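Local coordinates for FAD-binding oxidoreductase (Gulosibacter chungangensis, PDB 7PBG), which oxidises 4-alkylphenols such as 4-ethylphenol, a dehydrogenation chemistry linked to 4-vinylphenol, using a covalently bound FAD cofactor, at residues 150-155 with 372-377; 145-150 with 234-239; 277-282 with 319-324. One frame throughout, in Å; residues are numbered along the deposited sequence.

Contact 1 (150-155 with 372-377). With FAD (flavin-adenine dinucleotide), chain C.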
loop_
_atom_site.group_PDB
_atom_site.type_symbol
_atom_site.label_atom_id
_atom_site.label_comp_id
_atom_site.label_asym_id
_atom_site.label_seq_id
_atom_site.Cartn_x
_atom_site.Cartn_y
_atom_site.Cartn_z
ATOM N N PRO A 150 -18.353 2.916 0.595
ATOM C CA PRO A 150 -18.668 4.012 -0.312
ATOM C C PRO A 150 -18.066 5.348 0.141
ATOM O O PRO A 150 -17.993 5.703 1.313
ATOM C CB PRO A 150 -20.201 4.089 -0.291
ATOM C CG PRO A 150 -20.590 3.542 1.092
ATOM C CD PRO A 150 -19.500 2.555 1.473
ATOM N N ALA A 151 -17.713 6.172 -0.844
ATOM C CA ALA A 151 -17.581 7.628 -0.666
ATOM C C ALA A 151 -18.977 8.215 -0.413
ATOM O O ALA A 151 -20.009 7.445 -0.329
ATOM C CB ALA A 151 -16.934 8.198 -1.919
ATOM N N GLU A 152 -19.063 9.535 -0.286
ATOM C CA GLU A 152 -20.280 10.239 0.176
ATOM C C GLU A 152 -21.386 10.134 -0.865
ATOM O O GLU A 152 -22.555 10.106 -0.451
ATOM C CB GLU A 152 -19.975 11.689 0.538
ATOM C CG GLU A 152 -19.343 11.775 1.909
ATOM C CD GLU A 152 -19.528 13.030 2.737
ATOM O OE1 GLU A 152 -20.462 13.834 2.473
ATOM O OE2 GLU A 152 -18.780 13.156 3.702
ATOM N N LEU A 153 -21.052 10.026 -2.147
ATOM C CA LEU A 153 -22.106 10.029 -3.189
ATOM C C LEU A 153 -22.171 8.668 -3.888
ATOM O O LEU A 153 -21.148 8.184 -4.376
ATOM C CB LEU A 153 -21.793 11.185 -4.142
ATOM C CG LEU A 153 -21.810 12.553 -3.477
ATOM C CD1 LEU A 153 -21.265 13.625 -4.437
ATOM C CD2 LEU A 153 -23.202 12.903 -3.033
ATOM N N ASP A 154 -23.363 8.085 -4.024
ATOM C CA ASP A 154 -23.479 6.670 -4.448
ATOM C C ASP A 154 -23.240 6.470 -5.945
ATOM O O ASP A 154 -23.117 5.311 -6.378
ATOM C CB ASP A 154 -24.795 6.034 -4.020
ATOM C CG ASP A 154 -26.046 6.548 -4.703
ATOM O OD1 ASP A 154 -25.974 6.934 -5.863
ATOM O OD2 ASP A 154 -27.101 6.358 -4.119
ATOM N N TRP A 155 -23.133 7.550 -6.716
ATOM C CA TRP A 155 -22.807 7.522 -8.159
ATOM C C TRP A 155 -21.294 7.477 -8.387
ATOM O O TRP A 155 -20.899 7.367 -9.581
ATOM C CB TRP A 155 -23.401 8.757 -8.872
ATOM C CG TRP A 155 -23.011 10.107 -8.359
ATOM C CD1 TRP A 155 -21.753 10.648 -8.201
ATOM C CD2 TRP A 155 -23.931 11.171 -8.008
ATOM N NE1 TRP A 155 -21.832 11.955 -7.814
ATOM C CE2 TRP A 155 -23.151 12.287 -7.628
ATOM C CE3 TRP A 155 -25.325 11.273 -7.946
ATOM C CZ2 TRP A 155 -23.720 13.497 -7.230
ATOM C CZ3 TRP A 155 -25.889 12.462 -7.515
ATOM C CH2 TRP A 155 -25.099 13.563 -7.197
ATOM N N HIS A 372 -24.495 6.828 9.420
ATOM C CA HIS A 372 -24.634 5.422 9.807
ATOM C C HIS A 372 -24.685 4.570 8.538
ATOM O O HIS A 372 -24.086 3.499 8.509
ATOM C CB HIS A 372 -25.865 5.266 10.669
ATOM C CG HIS A 372 -26.127 3.846 11.034
ATOM N ND1 HIS A 372 -25.276 3.147 11.822
ATOM C CD2 HIS A 372 -27.157 3.024 10.724
ATOM C CE1 HIS A 372 -25.772 1.943 12.016
ATOM N NE2 HIS A 372 -26.933 1.835 11.345
ATOM N N GLU A 373 -25.425 5.012 7.531
ATOM C CA GLU A 373 -25.513 4.291 6.254
ATOM C C GLU A 373 -24.110 4.174 5.639
ATOM O O GLU A 373 -23.648 3.017 5.366
ATOM C CB GLU A 373 -26.515 4.966 5.342
ATOM C CG GLU A 373 -27.934 4.551 5.628
ATOM C CD GLU A 373 -28.952 5.186 4.710
ATOM O OE1 GLU A 373 -28.572 6.103 3.930
ATOM O OE2 GLU A 373 -30.152 4.832 4.845
ATOM N N LEU A 374 -23.429 5.307 5.459
ATOM C CA LEU A 374 -22.106 5.250 4.782
ATOM C C LEU A 374 -21.184 4.335 5.584
ATOM O O LEU A 374 -20.412 3.583 4.967
ATOM C CB LEU A 374 -21.485 6.642 4.656
ATOM C CG LEU A 374 -22.261 7.610 3.778
ATOM C CD1 LEU A 374 -21.558 8.923 3.710
ATOM C CD2 LEU A 374 -22.505 7.082 2.367
ATOM N N ASN A 375 -21.213 4.453 6.905
ATOM C CA ASN A 375 -20.247 3.761 7.801
ATOM C C ASN A 375 -20.560 2.268 7.876
ATOM O O ASN A 375 -19.706 1.518 8.376
ATOM C CB ASN A 375 -20.179 4.329 9.219
ATOM C CG ASN A 375 -19.760 5.767 9.202
ATOM O OD1 ASN A 375 -19.438 6.309 8.124
ATOM N ND2 ASN A 375 -19.737 6.358 10.384
ATOM N N THR A 376 -21.762 1.873 7.462
ATOM C CA THR A 376 -22.159 0.448 7.472
ATOM C C THR A 376 -22.214 -0.121 6.052
ATOM O O THR A 376 -22.758 -1.209 5.877
ATOM C CB THR A 376 -23.471 0.219 8.228
ATOM O OG1 THR A 376 -24.548 0.937 7.624
ATOM C CG2 THR A 376 -23.355 0.557 9.699
ATOM N N GLY A 377 -21.711 0.619 5.065
ATOM C CA GLY A 377 -21.563 0.125 3.705
ATOM C C GLY A 377 -22.802 0.336 2.855
ATOM O O GLY A 377 -22.853 -0.249 1.775
HETATM P PA FAD C . -13.798 9.337 -12.184
HETATM O O1A FAD C . -14.187 10.747 -12.489
HETATM O O2A FAD C . -14.268 8.243 -13.110
HETATM O O5B FAD C . -12.232 9.272 -12.124
HETATM C C5B FAD C . -11.464 10.256 -11.444
HETATM C C4B FAD C . -10.112 10.323 -12.111
HETATM O O4B FAD C . -9.398 9.063 -11.952
HETATM C C3B FAD C . -10.121 10.554 -13.631
HETATM O O3B FAD C . -10.268 11.936 -13.946
HETATM C C2B FAD C . -8.801 9.902 -14.071
HETATM O O2B FAD C . -7.734 10.802 -13.836
HETATM C C1B FAD C . -8.743 8.686 -13.152
HETATM N N9A FAD C . -9.390 7.509 -13.670
HETATM C C8A FAD C . -10.638 7.075 -13.350
HETATM N N7A FAD C . -10.944 5.968 -13.959
HETATM C C5A FAD C . -9.869 5.690 -14.769
HETATM C C6A FAD C . -9.587 4.616 -15.618
HETATM N N6A FAD C . -10.460 3.632 -15.870
HETATM N N1A FAD C . -8.400 4.641 -16.266
HETATM C C2A FAD C . -7.530 5.649 -15.999
HETATM N N3A FAD C . -7.678 6.690 -15.191
HETATM C C4A FAD C . -8.889 6.649 -14.599
HETATM N N1 FAD C . -14.375 11.907 -2.758
HETATM C C2 FAD C . -13.954 10.972 -1.925
HETATM O O2 FAD C . -12.989 10.224 -2.226
HETATM N N3 FAD C . -14.593 10.724 -0.766
HETATM C C4 FAD C . -15.650 11.472 -0.332
HETATM O O4 FAD C . -16.246 11.151 0.714
HETATM C C4X FAD C . -16.096 12.494 -1.149
HETATM N N5 FAD C . -17.096 13.219 -0.725
HETATM C C5X FAD C . -17.526 14.219 -1.563
HETATM C C6 FAD C . -18.615 14.996 -1.142
HETATM C C7 FAD C . -19.153 15.987 -1.941
HETATM C C7M FAD C . -20.341 16.786 -1.448
HETATM C C8 FAD C . -18.588 16.202 -3.217
HETATM C C8M FAD C . -19.137 17.265 -4.119
HETATM C C9 FAD C . -17.495 15.468 -3.627
HETATM C C9A FAD C . -16.942 14.449 -2.829
HETATM N N10 FAD C . -15.879 13.650 -3.237
HETATM C C10 FAD C . -15.427 12.632 -2.410
HETATM C "C1'" FAD C . -15.271 13.777 -4.587
HETATM C "C2'" FAD C . -15.945 12.892 -5.647
HETATM O "O2'" FAD C . -17.407 12.941 -5.525
HETATM C "C3'" FAD C . -15.579 11.394 -5.583
HETATM O "O3'" FAD C . -14.198 11.240 -5.364
HETATM C "C4'" FAD C . -15.974 10.563 -6.811
HETATM O "O4'" FAD C . -16.104 9.179 -6.446
HETATM C "C5'" FAD C . -14.965 10.713 -7.917
HETATM O "O5'" FAD C . -15.571 10.587 -9.211
HETATM P P FAD C . -15.651 9.180 -9.960
HETATM O O1P FAD C . -16.730 9.266 -10.998
HETATM O O2P FAD C . -15.775 8.139 -8.893
HETATM O O3P FAD C . -14.225 9.029 -10.667
HETATM O O HOH W 1 -17.892 4.474 3.683
#
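At the flavin end of the FAD pocket in this PCMH-type flavoprotein, Pro150, Ala151 and Glu152 of loop 150-155 meet Leu374 and Gly377 at the C-terminal end of helix 363-375. No direct hydrogen bond joins the two segments, and Leu374 has the largest share of the contact. Its CG stands anti to the carbonyl carbon (chi1 -64°), and the two methyls beyond divide their partners. CD1 lies 4.0 Å from Glu152 CG, while CD2 approaches Ala151 O at 3.7 Å. The ring of Pro150 rests on the helix end, its CD 3.8 Å from Leu374 O and also close to Gly377 CA. Gly377, with positive phi, is the C-prime residue of a Schellman motif, and its N bonds to Leu374 O. A water donates to that same oxygen at 3.0 Å and to Pro150 O at 2.7 Å, a polar bridge between the loop and the helix end. On the side of the loop that meets the cofactor, Ala151 CB packs 3.6 Å from FAD N3. The carboxylate of Glu152 is gripped at both oxygens, OE1 by a hydrogen bond to Ser383 and OE2 by a salt bridge to Arg371. FAD O4 receives a weak hydrogen bond from Glu152 N at 3.4 Å, and Glu152 CG lies against the same oxygen.

Contact 2 (145-150 with 234-239)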
loop_
_atom_site.group_PDB
_atom_site.type_symbol
_atom_site.label_atom_id
_atom_site.label_comp_id
_atom_site.label_asym_id
_atom_site.label_seq_id
_atom_site.Cartn_x
_atom_site.Cartn_y
_atom_site.Cartn_z
ATOM N N LYS A 145 -21.923 -12.129 2.615
ATOM C CA LYS A 145 -21.846 -11.344 3.872
ATOM C C LYS A 145 -20.603 -10.440 3.843
ATOM O O LYS A 145 -19.680 -10.587 4.658
ATOM C CB LYS A 145 -21.864 -12.268 5.093
ATOM C CG LYS A 145 -23.068 -13.207 5.134
ATOM C CD LYS A 145 -24.392 -12.518 4.955
ATOM C CE LYS A 145 -25.584 -13.418 5.233
ATOM N NZ LYS A 145 -26.372 -13.707 4.003
ATOM N N LEU A 146 -20.648 -9.485 2.930
ATOM C CA LEU A 146 -19.568 -8.519 2.659
ATOM C C LEU A 146 -20.178 -7.129 2.617
ATOM O O LEU A 146 -21.345 -6.980 2.220
ATOM C CB LEU A 146 -18.932 -8.830 1.305
ATOM C CG LEU A 146 -18.278 -10.203 1.120
ATOM C CD1 LEU A 146 -17.760 -10.250 -0.290
ATOM C CD2 LEU A 146 -17.183 -10.459 2.120
ATOM N N MET A 147 -19.379 -6.144 2.983
ATOM C CA MET A 147 -19.728 -4.723 2.966
ATOM C C MET A 147 -18.858 -4.034 1.934
ATOM O O MET A 147 -17.655 -4.378 1.775
ATOM C CB MET A 147 -19.421 -4.088 4.330
ATOM C CG MET A 147 -20.379 -4.483 5.400
ATOM S SD MET A 147 -19.680 -3.927 6.970
ATOM C CE MET A 147 -19.473 -2.175 6.642
ATOM N N ILE A 148 -19.419 -3.042 1.298
ATOM C CA ILE A 148 -18.590 -2.109 0.506
ATOM C C ILE A 148 -18.209 -0.900 1.379
ATOM O O ILE A 148 -18.687 -0.743 2.505
ATOM C CB ILE A 148 -19.283 -1.689 -0.776
ATOM C CG1 ILE A 148 -20.479 -0.778 -0.506
ATOM C CG2 ILE A 148 -19.706 -2.908 -1.587
ATOM C CD1 ILE A 148 -20.811 0.108 -1.682
ATOM N N ASP A 149 -17.358 -0.055 0.823
ATOM C CA ASP A 149 -16.860 1.171 1.492
ATOM C C ASP A 149 -17.137 2.329 0.546
ATOM O O ASP A 149 -16.309 2.643 -0.342
ATOM C CB ASP A 149 -15.374 1.126 1.854
ATOM C CG ASP A 149 -14.968 2.326 2.679
ATOM O OD1 ASP A 149 -14.902 2.188 3.906
ATOM O OD2 ASP A 149 -14.734 3.383 2.074
ATOM N N PRO A 150 -18.353 2.916 0.595
ATOM C CA PRO A 150 -18.668 4.012 -0.312
ATOM C C PRO A 150 -18.066 5.348 0.141
ATOM O O PRO A 150 -17.993 5.703 1.313
ATOM C CB PRO A 150 -20.201 4.089 -0.291
ATOM C CG PRO A 150 -20.590 3.542 1.092
ATOM C CD PRO A 150 -19.500 2.555 1.473
ATOM N N GLN A 234 -10.979 -5.428 -2.503
ATOM C CA GLN A 234 -11.219 -6.312 -1.317
ATOM C C GLN A 234 -12.306 -5.669 -0.434
ATOM O O GLN A 234 -12.367 -4.435 -0.366
ATOM C CB GLN A 234 -9.880 -6.528 -0.623
ATOM C CG GLN A 234 -8.920 -7.244 -1.535
ATOM C CD GLN A 234 -7.541 -7.404 -0.984
ATOM O OE1 GLN A 234 -7.171 -6.764 -0.002
ATOM N NE2 GLN A 234 -6.808 -8.296 -1.612
ATOM N N LEU A 235 -13.180 -6.483 0.156
ATOM C CA LEU A 235 -14.400 -6.038 0.829
ATOM C C LEU A 235 -14.404 -6.555 2.251
ATOM O O LEU A 235 -14.136 -7.721 2.477
ATOM C CB LEU A 235 -15.657 -6.568 0.096
ATOM C CG LEU A 235 -15.830 -6.156 -1.358
ATOM C CD1 LEU A 235 -17.183 -6.670 -1.920
ATOM C CD2 LEU A 235 -15.729 -4.642 -1.501
ATOM N N MET A 236 -14.747 -5.676 3.153
ATOM C CA MET A 236 -14.772 -6.033 4.582
ATOM C C MET A 236 -15.819 -7.101 4.778
ATOM O O MET A 236 -16.999 -6.949 4.399
ATOM C CB MET A 236 -15.052 -4.805 5.456
ATOM C CG MET A 236 -14.976 -5.106 6.931
ATOM S SD MET A 236 -15.047 -3.525 7.813
ATOM C CE MET A 236 -15.965 -3.974 9.283
ATOM N N PRO A 237 -15.487 -8.215 5.470
ATOM C CA PRO A 237 -16.536 -9.119 5.922
ATOM C C PRO A 237 -17.504 -8.415 6.881
ATOM O O PRO A 237 -17.075 -7.664 7.734
ATOM C CB PRO A 237 -15.729 -10.215 6.657
ATOM C CG PRO A 237 -14.376 -10.171 6.021
ATOM C CD PRO A 237 -14.143 -8.696 5.799
ATOM N N THR A 238 -18.792 -8.655 6.708
ATOM C CA THR A 238 -19.837 -8.050 7.534
ATOM C C THR A 238 -19.684 -8.550 8.965
ATOM O O THR A 238 -19.725 -9.743 9.215
ATOM C CB THR A 238 -21.234 -8.381 6.967
ATOM O OG1 THR A 238 -21.318 -7.959 5.604
ATOM C CG2 THR A 238 -22.341 -7.757 7.780
ATOM N N PRO A 239 -19.552 -7.626 9.940
ATOM C CA PRO A 239 -19.426 -7.977 11.352
ATOM C C PRO A 239 -20.791 -8.303 11.936
ATOM O O PRO A 239 -21.805 -8.090 11.319
ATOM C CB PRO A 239 -18.825 -6.730 12.010
ATOM C CG PRO A 239 -19.306 -5.595 11.125
ATOM C CD PRO A 239 -19.505 -6.172 9.731
HETATM O O HOH W 2 -15.488 -2.945 2.324
#
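Leu146 and Met147 run antiparallel to Met236 and Pro237 in a short, weakly bonded pairing, the two chains taking end-to-end directions 125° apart. It forms part of the antiparallel sheet of the FAD-binding part of the fold, where strand 146-147 pairs with the end of strand 226-237. Leu146 and Pro237 make a non-hydrogen-bonded pair, flanked by two backbone bonds. Met147 N donates to Met236 O at 2.9 Å, and Thr238 N donates to Lys145 O at 3.0 Å. Beyond Met147 the chains spread and a water enters between them, donating to Met147 O at 2.7 Å and accepting from Met236 N. The side chains of Leu146 and Leu235 cross at about a right angle, with their CD1 methyls 4.0 Å apart; helix 132-142 adds Val139 against Leu146. Leu235 also presses its CB to 3.4 Å from Met147 O, and its CD2 meets Ile148 CG2. The second subunit approaches here as well, its Gly268 packing on Pro237. Met147 points to the same side of the sheet as Met236. With CG beside its backbone N and anti to the carbonyl carbon, its side chain runs across Thr238 and Pro239, CG lying 3.6 Å from Thr238 OG1. Farther out, Met147 SD touches Pro239 CD at 3.6 Å, the thioether crossing the proline ring at about a right angle.

Contact 3 (277-282 with 319-324)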
loop_
_atom_site.group_PDB
_atom_site.type_symbol
_atom_site.label_atom_id
_atom_site.label_comp_id
_atom_site.label_asym_id
_atom_site.label_seq_id
_atom_site.Cartn_x
_atom_site.Cartn_y
_atom_site.Cartn_z
ATOM N N ILE A 277 -15.285 11.383 11.415
ATOM C CA ILE A 277 -15.271 12.734 10.800
ATOM C C ILE A 277 -15.589 13.766 11.886
ATOM O O ILE A 277 -16.316 13.485 12.835
ATOM C CB ILE A 277 -16.228 12.816 9.597
ATOM C CG1 ILE A 277 -17.671 12.535 9.983
ATOM C CG2 ILE A 277 -15.766 11.863 8.499
ATOM C CD1 ILE A 277 -18.695 12.830 8.884
ATOM N N VAL A 278 -15.112 14.962 11.673
ATOM C CA VAL A 278 -15.392 16.101 12.581
ATOM C C VAL A 278 -15.855 17.226 11.679
ATOM O O VAL A 278 -14.986 17.788 10.951
ATOM C CB VAL A 278 -14.173 16.515 13.426
ATOM C CG1 VAL A 278 -14.609 17.547 14.455
ATOM C CG2 VAL A 278 -13.503 15.320 14.092
ATOM N N ARG A 279 -17.161 17.462 11.590
ATOM C CA ARG A 279 -17.614 18.524 10.660
ATOM C C ARG A 279 -18.138 19.724 11.423
ATOM O O ARG A 279 -18.642 19.614 12.566
ATOM C CB ARG A 279 -18.647 18.027 9.659
ATOM C CG ARG A 279 -19.812 17.285 10.233
ATOM C CD ARG A 279 -20.741 17.006 9.047
ATOM N NE ARG A 279 -20.211 16.368 7.840
ATOM C CZ ARG A 279 -20.995 15.959 6.820
ATOM N NH1 ARG A 279 -22.309 16.174 6.846
ATOM N NH2 ARG A 279 -20.465 15.376 5.757
ATOM N N ASN A 280 -18.100 20.853 10.738
ATOM C CA ASN A 280 -18.694 22.084 11.296
ATOM C C ASN A 280 -20.201 22.081 11.053
ATOM O O ASN A 280 -20.707 21.334 10.198
ATOM C CB ASN A 280 -17.995 23.330 10.805
ATOM C CG ASN A 280 -18.180 23.686 9.350
ATOM O OD1 ASN A 280 -18.581 22.871 8.523
ATOM N ND2 ASN A 280 -17.828 24.918 9.035
ATOM N N VAL A 281 -20.892 22.962 11.774
ATOM C CA VAL A 281 -22.382 23.018 11.680
ATOM C C VAL A 281 -22.788 23.358 10.250
ATOM O O VAL A 281 -23.818 22.792 9.732
ATOM C CB VAL A 281 -22.995 23.970 12.717
ATOM C CG1 VAL A 281 -22.596 25.407 12.538
ATOM C CG2 VAL A 281 -24.511 23.831 12.703
ATOM N N THR A 282 -22.037 24.179 9.547
ATOM C CA THR A 282 -22.469 24.564 8.189
ATOM C C THR A 282 -22.558 23.328 7.288
ATOM O O THR A 282 -23.514 23.247 6.453
ATOM C CB THR A 282 -21.518 25.599 7.590
ATOM O OG1 THR A 282 -21.398 26.637 8.561
ATOM C CG2 THR A 282 -22.057 26.180 6.303
ATOM N N ILE A 319 -19.517 18.481 15.042
ATOM C CA ILE A 319 -20.140 17.168 15.242
ATOM C C ILE A 319 -19.101 16.119 14.857
ATOM O O ILE A 319 -18.518 16.182 13.748
ATOM C CB ILE A 319 -21.420 17.041 14.393
ATOM C CG1 ILE A 319 -22.337 18.262 14.484
ATOM C CG2 ILE A 319 -22.118 15.750 14.734
ATOM C CD1 ILE A 319 -22.103 19.313 13.447
ATOM N N VAL A 320 -18.909 15.163 15.740
ATOM C CA VAL A 320 -18.148 13.916 15.470
ATOM C C VAL A 320 -19.155 12.837 15.104
ATOM O O VAL A 320 -20.081 12.643 15.852
ATOM C CB VAL A 320 -17.268 13.498 16.646
ATOM C CG1 VAL A 320 -16.624 12.140 16.429
ATOM C CG2 VAL A 320 -16.236 14.589 16.934
ATOM N N TYR A 321 -18.929 12.184 13.974
ATOM C CA TYR A 321 -19.649 10.956 13.616
ATOM C C TYR A 321 -18.658 9.800 13.533
ATOM O O TYR A 321 -17.611 9.933 12.890
ATOM C CB TYR A 321 -20.349 11.120 12.270
ATOM C CG TYR A 321 -21.460 12.132 12.279
ATOM C CD1 TYR A 321 -22.704 11.821 12.821
ATOM C CD2 TYR A 321 -21.284 13.390 11.734
ATOM C CE1 TYR A 321 -23.735 12.740 12.808
ATOM C CE2 TYR A 321 -22.286 14.332 11.777
ATOM C CZ TYR A 321 -23.528 13.998 12.275
ATOM O OH TYR A 321 -24.498 14.951 12.257
ATOM N N GLY A 322 -19.021 8.677 14.133
ATOM C CA GLY A 322 -18.272 7.427 14.085
ATOM C C GLY A 322 -19.181 6.206 14.149
ATOM O O GLY A 322 -20.401 6.337 14.349
ATOM N N THR A 323 -18.554 5.044 14.050
ATOM C CA THR A 323 -19.226 3.727 14.095
ATOM C C THR A 323 -18.303 2.692 14.732
ATOM O O THR A 323 -17.077 2.721 14.562
ATOM C CB THR A 323 -19.703 3.316 12.699
ATOM O OG1 THR A 323 -20.508 4.346 12.145
ATOM C CG2 THR A 323 -20.443 1.991 12.729
ATOM N N CYS A 324 -18.895 1.837 15.548
ATOM C CA CYS A 324 -18.257 0.667 16.164
ATOM C C CYS A 324 -18.811 -0.592 15.491
ATOM O O CYS A 324 -20.021 -0.647 15.052
ATOM C CB CYS A 324 -18.525 0.674 17.658
ATOM S SG CYS A 324 -17.529 1.935 18.495
#
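Ile277 and Arg279 are laced tightly to Tyr321 and Ile319, whereas beyond Tyr321 the second strand runs on past the start of the first, and Gly322, Thr323 and Cys324 make no contact with 277-282. In the tight part Ile277 and Tyr321 exchange a pair of backbone bonds, N to O and O to N, each 3.1 Å. Arg279 and Ile319 do the same at 2.9 Å. Between them Val278 and Val320 form a non-hydrogen-bonded pair, side chains lying side by side, with their CG2 methyls 4.0 Å apart. These two strands are neighbours in the large antiparallel sheet, consistent with the cap (substrate) domain of relatives of the vanillyl-alcohol oxidase type, strand 277-280 lying between 318-326 and 426-433. Helix 255-266 packs on the valine face; helix 363-375 lies against Tyr321 on the other. There Ile277 holds CG1 between its backbone N and carbonyl carbon (chi1 61°), 3.8 Å from Tyr321 CB, and CD1 near Tyr321 CD2. An alanine here would probably open a gap beside Tyr321 CB and CD2, where CG1 and CD1 now pack. Arg279 CD lies at the edge of that ring, 4.1 Å from Tyr321 CE2. Its guanidinium, turned almost perpendicular to the ring plane, forms a salt bridge with Asp284, which also bonds Tyr321 OH. At the other end, where Asn280 caps helix 281-288 through Phe283 N, Ile319 CD1 reaches across to Arg279 O at 3.6 Å.

Contacts 1 and 2 share Pro150 and lie 12 Å apart between centres. The two touch where Met147 CE packs 3.5 Å from Thr376 C, and the chain from strand 146-147 through loop 150-155 runs from the sheet to the flavin beside the end of helix 363-375. Contact 3 lies about 14 Å from contact 1 and 22 Å from contact 2, centre to centre. It is nested along the chain inside the loop closed by contact 1, while contacts 1 and 2 cross and contact 2 closes before contact 3 opens. Asn375 ND2 probably bonds Thr323 OG1, and a long, weak ion pair links Glu152 with Arg279. Contact 1 thereby connects the FAD-binding part with the large sheet of contact 3.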